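Local coordinates for TPR repeat-containing protein (Cytophaga hutchinsonii, PDB 3U4T) that is of unknown function but, as an all-helical tetratricopeptide repeat protein, probably serves as a scaffold that binds other proteins or peptides, at residues T105-L108 and D109-G112; N224-I227 and A228-T232. The protein carries 1 engineered substitution. All blocks are in the same frame, centred on the assembly; numbering follows the deposited sequence.

Interaction 1 (T105-L108 and D109-G112)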
loop_
_atom_site.group_PDB
_atom_site.type_symbol
_atom_site.label_atom_id
_atom_site.label_comp_id
_atom_site.label_asym_id
_atom_site.label_seq_id
_atom_site.Cartn_x
_atom_site.Cartn_y
_atom_site.Cartn_z
ATOM N N THR A 105 -16.069 -14.816 -2.028
ATOM C CA THR A 105 -15.304 -15.006 -0.807
ATOM C C THR A 105 -13.795 -15.214 -0.924
ATOM O O THR A 105 -13.115 -15.370 0.091
ATOM C CB THR A 105 -15.890 -16.154 0.015
ATOM O OG1 THR A 105 -15.709 -17.389 -0.686
ATOM C CG2 THR A 105 -17.372 -15.920 0.252
ATOM N N THR A 106 -13.264 -15.225 -2.143
ATOM C CA THR A 106 -11.827 -15.390 -2.297
ATOM C C THR A 106 -11.182 -14.012 -2.372
ATOM O O THR A 106 -9.961 -13.890 -2.333
ATOM C CB THR A 106 -11.443 -16.178 -3.577
ATOM O OG1 THR A 106 -11.501 -15.311 -4.719
ATOM C CG2 THR A 106 -12.378 -17.365 -3.777
ATOM N N ARG A 107 -12.013 -12.977 -2.481
ATOM C CA ARG A 107 -11.517 -11.607 -2.554
ATOM C C ARG A 107 -11.152 -11.088 -1.158
ATOM O O ARG A 107 -11.607 -10.022 -0.738
ATOM C CB ARG A 107 -12.574 -10.696 -3.187
ATOM C CG ARG A 107 -12.858 -10.966 -4.659
ATOM C CD ARG A 107 -11.603 -10.790 -5.513
ATOM N NE ARG A 107 -11.026 -9.454 -5.383
ATOM C CZ ARG A 107 -11.589 -8.343 -5.842
ATOM N NH1 ARG A 107 -12.758 -8.395 -6.476
ATOM N NH2 ARG A 107 -10.983 -7.173 -5.663
ATOM N N LEU A 108 -10.325 -11.845 -0.445
ATOM C CA LEU A 108 -9.900 -11.467 0.894
ATOM C C LEU A 108 -9.206 -10.117 0.924
ATOM O O LEU A 108 -9.062 -9.511 1.985
ATOM C CB LEU A 108 -8.958 -12.519 1.468
ATOM C CG LEU A 108 -9.591 -13.885 1.738
ATOM C CD1 LEU A 108 -8.536 -14.812 2.318
ATOM C CD2 LEU A 108 -10.761 -13.743 2.704
ATOM N N ASP A 109 -8.771 -9.643 -0.238
ATOM C CA ASP A 109 -8.098 -8.358 -0.303
ATOM C C ASP A 109 -9.036 -7.204 0.074
ATOM O O ASP A 109 -8.568 -6.125 0.440
ATOM C CB ASP A 109 -7.462 -8.155 -1.690
ATOM C CG ASP A 109 -8.435 -8.371 -2.835
ATOM O OD1 ASP A 109 -9.241 -9.322 -2.782
ATOM O OD2 ASP A 109 -8.381 -7.593 -3.808
HETATM N N MSE A 110 -10.354 -7.430 0.008
HETATM C CA MSE A 110 -11.334 -6.397 0.385
HETATM C C MSE A 110 -11.164 -6.085 1.872
HETATM O O MSE A 110 -11.309 -4.941 2.313
HETATM C CB MSE A 110 -12.780 -6.865 0.136
HETATM C CG MSE A 110 -13.163 -6.989 -1.318
HETATM SE SE MSE A 110 -12.764 -5.354 -2.250
HETATM C CE MSE A 110 -14.509 -4.637 -2.414
ATOM N N TYR A 111 -10.881 -7.109 2.662
ATOM C CA TYR A 111 -10.677 -6.865 4.080
ATOM C C TYR A 111 -9.413 -6.036 4.240
ATOM O O TYR A 111 -9.298 -5.214 5.155
ATOM C CB TYR A 111 -10.580 -8.188 4.833
ATOM C CG TYR A 111 -11.893 -8.940 4.834
ATOM C CD1 TYR A 111 -13.085 -8.278 5.153
ATOM C CD2 TYR A 111 -11.952 -10.308 4.562
ATOM C CE1 TYR A 111 -14.300 -8.952 5.208
ATOM C CE2 TYR A 111 -13.176 -11.001 4.620
ATOM C CZ TYR A 111 -14.341 -10.307 4.950
ATOM O OH TYR A 111 -15.549 -10.953 5.081
ATOM N N GLY A 112 -8.470 -6.236 3.326
ATOM C CA GLY A 112 -7.239 -5.465 3.380
ATOM C C GLY A 112 -7.546 -4.011 3.072
ATOM O O GLY A 112 -6.906 -3.105 3.598
#
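Arg107 and Asp109, two residues apart where the loop after helix 90-103 runs into helix 109-120, turn their charged ends onto each other. The guanidinium group approaches side-on: NE lies 3.2 Å from Asp109 OD1, and NH2 lies 3.2 Å from Asp109 OD2, so each carboxylate oxygen receives its own N-H. The two flat groups are not coplanar, their planes standing 39° apart. OD2 sits in the guanidinium plane at its edge and takes the straighter bond, whereas OD1 is tilted out of that plane and uses its syn lone pair. The arginine chain bends at both chi2 and chi3 (-60° and -58°), which folds its end back over the turn instead of letting it run out straight.

Beneath this pair the backbone makes its own turn. Arg107 is the centre of an inverse gamma turn, and its carbonyl O accepts the N-H of Met110 at 3.0 Å. CB and CG of Met110 pack against that same oxygen, while its side chain reaches Tyr97, Ala100 and Val101 of helix 90-103; a methionine side chain, here carrying selenium, is long, flexible and apolar, and suits the seam between neighbouring helices. Leu108 and Tyr111 are set at a slant to each other: Leu108 CD2 rests 4.1 Å from Tyr111 CD2, a loose apolar touch, and the ring also meets Val101.

NH2 of Arg107 has a second anionic partner, Glu78 of helix 74-86, so the arginine ties the turn to an earlier helix. With carboxylates of Asp109 and Glu78 both close by, its positive charge is probably well stabilised, and the paired bonds to Asp109 restrict rotation of the guanidinium group at the start of the helix.

Interaction 2 (N224-I227 and A228-T232)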
loop_
_atom_site.group_PDB
_atom_site.type_symbol
_atom_site.label_atom_id
_atom_site.label_comp_id
_atom_site.label_asym_id
_atom_site.label_seq_id
_atom_site.Cartn_x
_atom_site.Cartn_y
_atom_site.Cartn_z
ATOM N N ASN A 224 22.277 4.993 8.115
ATOM C CA ASN A 224 23.540 5.558 8.566
ATOM C C ASN A 224 23.397 6.429 9.803
ATOM O O ASN A 224 24.295 6.459 10.652
ATOM C CB ASN A 224 24.203 6.350 7.437
ATOM C CG ASN A 224 24.943 5.457 6.457
ATOM O OD1 ASN A 224 26.007 4.926 6.762
ATOM N ND2 ASN A 224 24.376 5.282 5.278
ATOM N N GLU A 225 22.275 7.138 9.905
ATOM C CA GLU A 225 22.033 7.996 11.051
ATOM C C GLU A 225 21.975 7.146 12.304
ATOM O O GLU A 225 22.591 7.479 13.305
ATOM C CB GLU A 225 20.731 8.781 10.884
ATOM C CG GLU A 225 20.857 10.044 10.041
ATOM C CD GLU A 225 19.647 10.960 10.177
ATOM O OE1 GLU A 225 18.882 10.792 11.147
ATOM O OE2 GLU A 225 19.462 11.858 9.330
ATOM N N TYR A 226 21.240 6.046 12.252
ATOM C CA TYR A 226 21.147 5.165 13.409
ATOM C C TYR A 226 22.559 4.707 13.785
ATOM O O TYR A 226 22.988 4.845 14.927
ATOM C CB TYR A 226 20.288 3.942 13.079
ATOM C CG TYR A 226 20.321 2.884 14.165
ATOM C CD1 TYR A 226 19.498 2.981 15.289
ATOM C CD2 TYR A 226 21.224 1.819 14.106
ATOM C CE1 TYR A 226 19.569 2.059 16.314
ATOM C CE2 TYR A 226 21.304 0.898 15.137
ATOM C CZ TYR A 226 20.477 1.020 16.233
ATOM O OH TYR A 226 20.552 0.093 17.247
ATOM N N ILE A 227 23.279 4.169 12.807
ATOM C CA ILE A 227 24.627 3.694 13.052
ATOM C C ILE A 227 25.491 4.783 13.678
ATOM O O ILE A 227 26.129 4.557 14.711
ATOM C CB ILE A 227 25.281 3.193 11.746
ATOM C CG1 ILE A 227 24.417 2.097 11.125
ATOM C CG2 ILE A 227 26.668 2.624 12.036
ATOM C CD1 ILE A 227 24.280 0.876 11.994
ATOM N N ALA A 228 25.509 5.966 13.067
ATOM C CA ALA A 228 26.317 7.073 13.599
ATOM C C ALA A 228 26.005 7.378 15.064
ATOM O O ALA A 228 26.917 7.663 15.846
ATOM C CB ALA A 228 26.140 8.325 12.748
ATOM N N TYR A 229 24.728 7.314 15.439
ATOM C CA TYR A 229 24.336 7.557 16.825
ATOM C C TYR A 229 24.726 6.356 17.677
ATOM O O TYR A 229 25.218 6.502 18.787
ATOM C CB TYR A 229 22.827 7.804 16.939
ATOM C CG TYR A 229 22.372 9.140 16.368
ATOM C CD1 TYR A 229 23.003 10.338 16.732
ATOM C CD2 TYR A 229 21.291 9.212 15.486
ATOM C CE1 TYR A 229 22.565 11.571 16.233
ATOM C CE2 TYR A 229 20.844 10.441 14.982
ATOM C CZ TYR A 229 21.484 11.616 15.361
ATOM O OH TYR A 229 21.025 12.827 14.888
ATOM N N TYR A 230 24.502 5.158 17.156
ATOM C CA TYR A 230 24.852 3.964 17.899
ATOM C C TYR A 230 26.323 4.044 18.296
ATOM O O TYR A 230 26.693 3.761 19.437
ATOM C CB TYR A 230 24.667 2.722 17.032
ATOM C CG TYR A 230 25.225 1.479 17.682
ATOM C CD1 TYR A 230 24.480 0.772 18.626
ATOM C CD2 TYR A 230 26.517 1.041 17.394
ATOM C CE1 TYR A 230 25.004 -0.340 19.269
ATOM C CE2 TYR A 230 27.057 -0.071 18.034
ATOM C CZ TYR A 230 26.297 -0.759 18.968
ATOM O OH TYR A 230 26.824 -1.877 19.572
ATOM N N TYR A 231 27.156 4.432 17.336
ATOM C CA TYR A 231 28.583 4.512 17.563
ATOM C C TYR A 231 29.036 5.696 18.389
ATOM O O TYR A 231 30.084 5.626 19.020
ATOM C CB TYR A 231 29.337 4.466 16.234
ATOM C CG TYR A 231 29.450 3.064 15.678
ATOM C CD1 TYR A 231 29.910 2.005 16.479
ATOM C CD2 TYR A 231 29.112 2.793 14.357
ATOM C CE1 TYR A 231 30.028 0.711 15.971
ATOM C CE2 TYR A 231 29.226 1.508 13.834
ATOM C CZ TYR A 231 29.684 0.469 14.645
ATOM O OH TYR A 231 29.782 -0.796 14.106
ATOM N N THR A 232 28.263 6.777 18.382
ATOM C CA THR A 232 28.607 7.928 19.203
ATOM C C THR A 232 28.340 7.503 20.648
ATOM O O THR A 232 29.132 7.769 21.548
ATOM C CB THR A 232 27.743 9.124 18.848
ATOM O OG1 THR A 232 27.990 9.476 17.482
ATOM C CG2 THR A 232 28.068 10.305 19.743
#
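Ile227 and Tyr231, one helical turn apart on helix 217-233, lie side by side and point the same way. Starting at the branch point, Ile227 CB sits 3.1 Å from Ala228 N, a closeness imposed by the chain itself. From there CG2 stands anti to the backbone N and heads along the helix to Tyr231, coming 3.3 Å from its CE2 and 3.4 Å from its CD2. This methyl thus meets the CD2-CE2 bond obliquely, while the other branch turns away and its CD1 lies at the edge of the Tyr226 ring. Isoleucine suits the place because each of its two apolar branches meets an aromatic ring.

This spacing is that of an ordinary alpha helix, consistent with the helical stacking of a tetratricopeptide repeat protein. Tyr231 N donates to Ile227 O at 2.8 Å, and the residue before does the same, Tyr230 N to Tyr226 O at 2.7 Å. Ala228 touches Trp244 of helix 237-250, its small methyl being compatible with a close approach.

Three of the tyrosines, Tyr226, Tyr230 and Tyr231, share Lys199 of helix 199-209, while Tyr229 faces Trp244. Tyr230 CD2 lies 3.6 Å above one face of the Tyr231 ring, offset toward its rim, and the Tyr231 hydroxyl is hydrogen-bonded to Lys199. Tyr229 swings its CD2 over to Glu225 O, 3.1 Å away, and its ring meets Trp244 edge-to-face. Farther on, Thr232 OG1 bonds back to Ala228 O, which also accepts Thr232 N, from the opposite face of the carbonyl plane.

How the interactions relate
Interactions 1 and 2 stand on opposite sides of the chain's centre, about 42 Å apart between centres, and do not touch. Both are partly buried local contacts, but their places differ. Residues 105-112 form the entry to helix 109-120, where the regular i to i+4 bonds are not yet in place, and charge pairing ties the loop to Asp109 at the helix entry and on to helix 74-86. Residues 224-232 lie within helix 217-233, whose backbone bonding is regular. Their side chains pack toward helices 199-209 and 237-250. Each contact therefore joins its helix to neighbours, one by a salt bridge and a methionine, the other by aromatic rings with some polar bonds.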